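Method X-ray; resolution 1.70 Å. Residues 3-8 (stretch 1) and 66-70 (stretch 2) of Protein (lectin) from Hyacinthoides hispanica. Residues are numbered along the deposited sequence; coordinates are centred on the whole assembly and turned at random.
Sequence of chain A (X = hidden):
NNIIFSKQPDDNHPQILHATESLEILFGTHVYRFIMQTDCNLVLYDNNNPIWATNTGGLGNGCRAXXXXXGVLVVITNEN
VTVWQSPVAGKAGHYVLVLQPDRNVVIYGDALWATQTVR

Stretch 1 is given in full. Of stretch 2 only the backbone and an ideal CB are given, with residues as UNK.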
# COMPACT_ATOMS: atom_id res chain seq x y z
N ILE A 3 -9.23 -8.69 0.20
CA ILE A 3 -10.31 -9.32 0.96
C ILE A 3 -11.70 -8.79 0.59
O ILE A 3 -11.78 -7.59 0.22
CB ILE A 3 -10.08 -9.09 2.49
CG1 ILE A 3 -11.21 -9.63 3.35
CG2 ILE A 3 -10.00 -7.55 2.74
CD1 ILE A 3 -10.71 -9.92 4.81
N ILE A 4 -12.66 -9.66 0.49
CA ILE A 4 -14.08 -9.20 0.34
C ILE A 4 -14.71 -9.60 1.63
O ILE A 4 -14.58 -10.75 2.12
CB ILE A 4 -14.76 -9.98 -0.83
CG1 ILE A 4 -14.12 -9.41 -2.07
CG2 ILE A 4 -16.25 -9.53 -0.67
CD1 ILE A 4 -14.55 -10.27 -3.32
N PHE A 5 -15.47 -8.67 2.27
CA PHE A 5 -16.30 -9.04 3.41
C PHE A 5 -17.73 -9.37 3.09
O PHE A 5 -18.24 -8.88 2.06
CB PHE A 5 -16.33 -7.83 4.35
CG PHE A 5 -14.99 -7.40 4.85
CD1 PHE A 5 -14.64 -8.04 6.09
CD2 PHE A 5 -14.14 -6.48 4.31
CE1 PHE A 5 -13.37 -7.67 6.58
CE2 PHE A 5 -12.89 -6.16 4.79
CZ PHE A 5 -12.51 -6.74 5.99
N SER A 6 -18.29 -10.35 3.77
CA SER A 6 -19.64 -10.78 3.54
C SER A 6 -20.60 -9.55 3.78
O SER A 6 -20.26 -8.71 4.52
CB SER A 6 -20.11 -12.00 4.34
OG SER A 6 -19.97 -11.69 5.76
N LYS A 7 -21.73 -9.62 3.03
CA LYS A 7 -22.69 -8.45 3.25
C LYS A 7 -23.09 -8.38 4.72
O LYS A 7 -23.58 -9.35 5.31
CB LYS A 7 -23.92 -8.79 2.36
CG LYS A 7 -23.66 -8.62 0.87
CD LYS A 7 -25.00 -8.97 0.15
CE LYS A 7 -25.78 -7.67 0.01
NZ LYS A 7 -24.98 -6.68 -0.78
N GLN A 8 -22.84 -7.12 5.19
CA GLN A 8 -23.22 -6.94 6.61
C GLN A 8 -23.33 -5.43 6.88
O GLN A 8 -22.85 -4.58 6.19
CB GLN A 8 -21.98 -7.50 7.43
CG GLN A 8 -20.67 -6.84 7.05
CD GLN A 8 -19.50 -7.56 7.77
OE1 GLN A 8 -19.00 -7.22 8.87
NE2 GLN A 8 -19.00 -8.55 7.01
N UNK A 66 -20.75 -10.97 -4.99
CA UNK A 66 -21.01 -10.59 -3.55
C UNK A 66 -20.79 -11.85 -2.77
O UNK A 66 -21.02 -12.98 -3.18
CB UNK A 66 -22.41 -10.03 -3.31
N UNK A 67 -20.41 -11.67 -1.46
CA UNK A 67 -20.28 -12.80 -0.56
C UNK A 67 -21.44 -12.76 0.41
O UNK A 67 -21.62 -11.75 1.08
CB UNK A 67 -18.94 -12.78 0.18
N UNK A 68 -22.33 -13.75 0.28
CA UNK A 68 -23.58 -13.68 1.07
C UNK A 68 -23.32 -14.00 2.51
O UNK A 68 -22.25 -14.55 2.92
CB UNK A 68 -24.64 -14.64 0.52
N UNK A 69 -24.34 -13.83 3.40
CA UNK A 69 -24.03 -13.97 4.82
C UNK A 69 -23.96 -15.44 5.22
O UNK A 69 -23.70 -15.63 6.44
CB UNK A 69 -25.07 -13.24 5.67
N UNK A 70 -24.12 -16.38 4.33
CA UNK A 70 -23.90 -17.79 4.70
C UNK A 70 -22.58 -18.23 4.03
O UNK A 70 -22.49 -19.50 3.91
CB UNK A 70 -25.07 -18.68 4.27

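Position 66 has extended backbone angles (phi/psi -136/154), and its CA-to-CB bond runs sideways to stretch 1. The nearest offering is the aliphatic part of Lys7, with the ideal CB 4.4 Å from Lys7 CD. An extended backbone favours beta-branched residues, and a methylene neighbour accepts any apolar group, so valine, isoleucine or threonine would all suit. The deposited residue is Val66, with chi1 in the m well. Its side chain comes no nearer than 4.5 Å to stretch 1.

Position 67 carries the contact. Its CA is 4.6 Å from the CA of Ser6, and although its CB points sideways, the ideal CB is 4.0 Å from Ser6 CA, 4.3 Å from Ile4 CG2 and 4.4 Å from Phe5 O. The backbone does the polar work whatever the side chain: the amide of Lys7 donates to the carbonyl of 67, N to O 2.9 Å with an angle of 160° at the hydrogen, and Ser6 CA adds a CA-H...O contact to the same oxygen at 3.3 Å. A water accepts from N of 67 at 2.8 Å and donates to Phe5 O, also 2.8 Å from the water oxygen, so the two backbones are joined through it as well. With the CA-to-CB bond of Ile4 pointing toward this stretch, a medium apolar residue is the natural choice; leucine, isoleucine, valine or methionine are all plausible. The deposited residue is Leu67, chi1 t and chi2 p. Its CB packs 4.2 Å from Ile4 CG2, its CG lies 4.0 Å from Ser6 CB, and its CD2 reaches to 4.0 Å from Ile4 O. It has the largest covered area of the five.

At position 68 the CB points away, with nothing of stretch 1 within 5.5 Å of it, so this contact leaves the choice wide and polar residues fit easily. It is Gln68, which meets stretch 1 through its backbone: its O is 3.6 Å from Ser6 CB.

Position 69, phi -79 and psi 2, again points sideways, its ideal CB 4.2 Å from Lys7 O. The phi permits proline, while alanine, serine or a longer polar residue would also be compatible. Pro69 is deposited, its ring C-gamma exo; CG sits 4.1 Å from Lys7 O and CD 4.5 Å from Lys7 CB.

Position 70 points away and stretch 1 asks nothing of it; many residues would serve. Asp70 OD1 is hydrogen-bonded to a residue just outside the stretches.

Stretch 2, residues 66-70: VLQPD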
# COMPACT_ATOMS: atom_id res chain seq x y z
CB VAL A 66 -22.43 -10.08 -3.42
CG1 VAL A 66 -22.55 -8.88 -4.36
CG2 VAL A 66 -23.41 -11.12 -3.83
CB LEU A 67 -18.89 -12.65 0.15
CG LEU A 67 -18.68 -13.84 1.07
CD1 LEU A 67 -18.54 -15.23 0.41
CD2 LEU A 67 -17.35 -13.56 1.81
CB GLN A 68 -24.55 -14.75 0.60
CG GLN A 68 -24.82 -14.42 -0.89
CD GLN A 68 -25.95 -15.16 -1.52
OE1 GLN A 68 -26.04 -16.36 -1.24
NE2 GLN A 68 -26.68 -14.39 -2.36
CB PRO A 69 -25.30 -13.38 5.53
CG PRO A 69 -25.92 -12.56 4.46
CD PRO A 69 -25.48 -12.92 3.09
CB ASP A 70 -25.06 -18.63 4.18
CG ASP A 70 -25.39 -18.55 2.72
OD1 ASP A 70 -24.85 -17.76 1.98
OD2 ASP A 70 -26.31 -19.26 2.20
O HOH W 1 -20.02 -9.32 -0.00
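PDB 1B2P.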